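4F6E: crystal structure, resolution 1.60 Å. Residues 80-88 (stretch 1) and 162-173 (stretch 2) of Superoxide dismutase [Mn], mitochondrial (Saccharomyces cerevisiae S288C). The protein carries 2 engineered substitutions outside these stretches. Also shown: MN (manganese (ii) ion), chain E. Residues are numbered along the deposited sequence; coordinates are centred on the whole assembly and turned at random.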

# COMPACT_ATOMS: atom_id res chain seq x y z
N ASN A 80 -0.80 5.04 18.98
CA ASN A 80 0.35 5.90 18.66
C ASN A 80 0.35 7.17 19.48
O ASN A 80 1.41 7.61 19.93
CB ASN A 80 0.37 6.27 17.17
CG ASN A 80 0.82 5.13 16.27
OD1 ASN A 80 1.54 4.21 16.68
ND2 ASN A 80 0.40 5.19 15.00
N HIS A 81 -0.82 7.76 19.69
CA HIS A 81 -0.89 8.97 20.51
C HIS A 81 -0.63 8.69 21.97
O HIS A 81 -0.01 9.51 22.65
CB HIS A 81 -2.19 9.75 20.28
CG HIS A 81 -2.25 10.38 18.94
ND1 HIS A 81 -2.66 9.70 17.82
CD2 HIS A 81 -1.87 11.61 18.52
CE1 HIS A 81 -2.58 10.49 16.77
NE2 HIS A 81 -2.10 11.66 17.17
N CYS A 82 -1.06 7.53 22.46
CA CYS A 82 -0.72 7.17 23.84
C CYS A 82 0.79 7.09 24.01
O CYS A 82 1.34 7.61 24.99
CB CYS A 82 -1.35 5.85 24.26
SG CYS A 82 -3.12 5.97 24.61
N LEU A 83 1.47 6.46 23.06
CA LEU A 83 2.93 6.36 23.12
C LEU A 83 3.57 7.75 23.08
O LEU A 83 4.50 8.03 23.84
CB LEU A 83 3.47 5.52 21.95
CG LEU A 83 3.09 4.03 21.99
CD1 LEU A 83 3.40 3.34 20.68
CD2 LEU A 83 3.81 3.33 23.13
N PHE A 84 3.05 8.60 22.19
CA PHE A 84 3.58 9.94 21.97
C PHE A 84 3.55 10.74 23.26
O PHE A 84 4.58 11.27 23.67
CB PHE A 84 2.73 10.61 20.87
CG PHE A 84 3.28 11.92 20.37
CD1 PHE A 84 4.58 12.01 19.89
CD2 PHE A 84 2.48 13.05 20.32
CE1 PHE A 84 5.08 13.21 19.40
CE2 PHE A 84 2.97 14.25 19.82
CZ PHE A 84 4.27 14.33 19.36
N TRP A 85 2.40 10.82 23.92
CA TRP A 85 2.34 11.64 25.13
C TRP A 85 3.30 11.13 26.19
O TRP A 85 3.89 11.92 26.92
CB TRP A 85 0.94 11.73 25.74
CG TRP A 85 -0.18 12.02 24.78
CD1 TRP A 85 -1.36 11.32 24.69
CD2 TRP A 85 -0.27 13.07 23.80
NE1 TRP A 85 -2.16 11.86 23.73
CE2 TRP A 85 -1.51 12.92 23.15
CE3 TRP A 85 0.59 14.09 23.39
CZ2 TRP A 85 -1.93 13.77 22.13
CZ3 TRP A 85 0.17 14.94 22.37
CH2 TRP A 85 -1.08 14.77 21.75
N GLU A 86 3.46 9.82 26.28
CA GLU A 86 4.31 9.24 27.30
C GLU A 86 5.80 9.44 27.03
O GLU A 86 6.61 9.41 27.96
CB GLU A 86 4.00 7.75 27.52
CG GLU A 86 2.70 7.52 28.29
CD GLU A 86 2.80 7.88 29.77
OE1 GLU A 86 3.79 7.49 30.43
OE2 GLU A 86 1.88 8.57 30.28
N ASN A 87 6.17 9.66 25.76
CA ASN A 87 7.58 9.98 25.48
C ASN A 87 7.87 11.47 25.25
O ASN A 87 8.89 11.80 24.65
CB ASN A 87 8.27 9.03 24.45
CG ASN A 87 7.70 9.09 23.02
OD1 ASN A 87 7.30 8.05 22.47
ND2 ASN A 87 7.71 10.27 22.39
N LEU A 88 6.99 12.32 25.76
CA LEU A 88 7.22 13.76 25.85
C LEU A 88 7.21 14.19 27.32
O LEU A 88 6.49 13.61 28.14
CB LEU A 88 6.12 14.53 25.11
CG LEU A 88 6.04 14.24 23.61
CD1 LEU A 88 4.84 14.94 22.97
CD2 LEU A 88 7.33 14.64 22.91
N VAL A 162 9.39 -3.12 19.18
CA VAL A 162 8.94 -2.37 20.35
C VAL A 162 9.26 -0.88 20.21
O VAL A 162 10.41 -0.50 20.05
CB VAL A 162 9.58 -2.91 21.63
CG1 VAL A 162 9.04 -2.18 22.85
CG2 VAL A 162 9.31 -4.42 21.73
N PRO A 163 8.23 -0.03 20.28
CA PRO A 163 8.45 1.42 20.17
C PRO A 163 9.13 1.98 21.41
O PRO A 163 8.72 1.68 22.54
CB PRO A 163 7.03 1.98 20.00
CG PRO A 163 6.13 0.93 20.63
CD PRO A 163 6.80 -0.40 20.36
N LEU A 164 10.18 2.77 21.20
CA LEU A 164 10.91 3.40 22.29
C LEU A 164 10.62 4.90 22.28
O LEU A 164 10.33 5.49 23.32
CB LEU A 164 12.42 3.15 22.15
CG LEU A 164 12.87 1.71 21.95
CD1 LEU A 164 14.38 1.65 21.92
CD2 LEU A 164 12.32 0.80 23.06
N VAL A 165 10.71 5.50 21.09
CA VAL A 165 10.31 6.91 20.90
C VAL A 165 9.43 6.98 19.67
O VAL A 165 9.82 6.54 18.59
CB VAL A 165 11.53 7.84 20.74
CG1 VAL A 165 11.07 9.29 20.53
CG2 VAL A 165 12.43 7.75 21.97
N ALA A 166 8.23 7.53 19.85
CA ALA A 166 7.34 7.79 18.73
C ALA A 166 7.32 9.30 18.45
O ALA A 166 7.12 10.08 19.37
CB ALA A 166 5.94 7.29 19.06
N ILE A 167 7.52 9.69 17.19
CA ILE A 167 7.41 11.10 16.80
C ILE A 167 6.35 11.25 15.71
O ILE A 167 6.43 10.64 14.65
CB ILE A 167 8.75 11.67 16.28
CG1 ILE A 167 9.86 11.48 17.32
CG2 ILE A 167 8.59 13.16 15.90
CD1 ILE A 167 9.67 12.27 18.61
N ASP A 168 5.34 12.07 16.00
CA ASP A 168 4.22 12.29 15.09
C ASP A 168 4.62 13.25 13.97
O ASP A 168 5.08 14.36 14.24
CB ASP A 168 3.07 12.89 15.91
CG ASP A 168 1.75 12.88 15.18
OD1 ASP A 168 1.65 12.45 14.01
OD2 ASP A 168 0.80 13.35 15.83
N ALA A 169 4.47 12.82 12.72
CA ALA A 169 4.77 13.68 11.56
C ALA A 169 3.51 14.11 10.80
O ALA A 169 3.63 14.70 9.72
CB ALA A 169 5.75 12.96 10.60
N TRP A 170 2.33 13.84 11.33
CA TRP A 170 1.11 14.40 10.72
C TRP A 170 1.17 15.91 10.81
O TRP A 170 1.70 16.47 11.77
CB TRP A 170 -0.14 13.93 11.44
CG TRP A 170 -0.60 12.54 11.11
CD1 TRP A 170 0.11 11.38 11.24
CD2 TRP A 170 -1.90 12.17 10.64
NE1 TRP A 170 -0.67 10.30 10.86
CE2 TRP A 170 -1.90 10.76 10.49
CE3 TRP A 170 -3.05 12.88 10.31
CZ2 TRP A 170 -3.02 10.06 10.03
CZ3 TRP A 170 -4.15 12.18 9.85
CH2 TRP A 170 -4.13 10.79 9.73
N GLU A 171 0.63 16.58 9.80
CA GLU A 171 0.68 18.03 9.77
C GLU A 171 -0.02 18.67 10.98
O GLU A 171 0.42 19.72 11.46
CB GLU A 171 0.12 18.55 8.43
CG GLU A 171 1.07 18.24 7.26
CD GLU A 171 0.57 18.73 5.90
OE1 GLU A 171 -0.63 18.54 5.59
OE2 GLU A 171 1.41 19.25 5.12
N HIS A 172 -1.07 18.03 11.51
CA HIS A 172 -1.74 18.59 12.69
C HIS A 172 -0.83 18.62 13.92
O HIS A 172 -1.15 19.27 14.90
CB HIS A 172 -3.05 17.88 13.03
CG HIS A 172 -2.89 16.45 13.46
ND1 HIS A 172 -3.49 15.41 12.79
CD2 HIS A 172 -2.26 15.90 14.52
CE1 HIS A 172 -3.21 14.27 13.40
NE2 HIS A 172 -2.45 14.54 14.45
N ALA A 173 0.29 17.89 13.88
CA ALA A 173 1.20 17.89 15.02
C ALA A 173 2.03 19.17 15.12
O ALA A 173 2.63 19.43 16.16
CB ALA A 173 2.12 16.64 14.99
MN MN E . -1.30 13.18 15.76
O HOH W 1 -1.07 11.57 14.04

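How do the two backbones approach each other? Residues 80-86 form the end of a helix that begins earlier in the chain, and residues 165-168 form a strand. Their N-to-C directions differ by 108°, so the strand runs across the helix rather than along it, and the axes come within 7.4 Å. So close an approach suits a small residue at the crossing: Ala166 lies there with its CB pointing toward the helix, its CA 5.4 Å from the CA of Phe84. Residues that touch are at least 77 positions apart in sequence, so the contact ties together distant parts of the chain.

What does His81 contribute, if it makes no hydrogen bond to stretch 2? It meets the second stretch through the manganese ion. Its CA-to-CB bond points sideways, but the m rotamer carries the imidazole nearer, and His81 NE2 binds MN at 2.2 Å. From stretch 2, Asp168 OD2 binds MN at 2.1 Å and His172 NE2 at 2.2 Å; water 1 lies 2.4 Å from MN, and one further ligand comes from elsewhere in the structure. The shared metal explains why His81 NE2 sits 3.6 Å from Asp168 OD2 and 4.0 Å from His172 NE2: each of these atoms is directed at the ion. Asp168 OD1 is occupied differently, accepting a hydrogen bond from water 1 at a distance of 2.9 Å from the water oxygen and another from its own stretch, with Trp170 N 3.1 Å from OD1. The carboxylate thus ties metal, bound water and the following turn together.

How do Leu83 and Phe84 fill the space between helix and strand? Leu83's CA-to-CB bond points toward stretch 2, and the residue makes apolar contacts, its CD1 3.6 Å from Pro163 CG and its CB 4.2 Å from Ala166 CB. Phe84 starts sideways, but its t rotamer brings the ring against the strand. One face receives Asp168 CB, 4.0 Å from the ring centroid and only 14° off the normal, a CH-pi contact in which an aliphatic carbon meets the aromatic electrons. At the ring edge, Phe84 CD1 lies 3.2 Å from Ala166 O, where the slightly positive aromatic rim suits a carbonyl oxygen. The same ring therefore packs against both the backbone of the strand and the side chain of a metal ligand.

How does Asn87 bond to the strand? It is the first residue after the helix to leave helical phi/psi; its CA-to-CB bond points toward stretch 2, and the side chain is in the p rotamer. There its amide pairs with the backbone of a single residue: Ala166 N donates to Asn87 OD1 at 2.8 Å with a nearly straight angle of 174°, while Asn87 ND2 donates to Ala166 O at 3.1 Å and 164°. A carboxamide offers an acceptor beside a donor, so it can satisfy both polar backbone atoms of one strand residue at once. These two bonds are the direct hydrogen bonds between the stretches, fastening the strand beside the helix end.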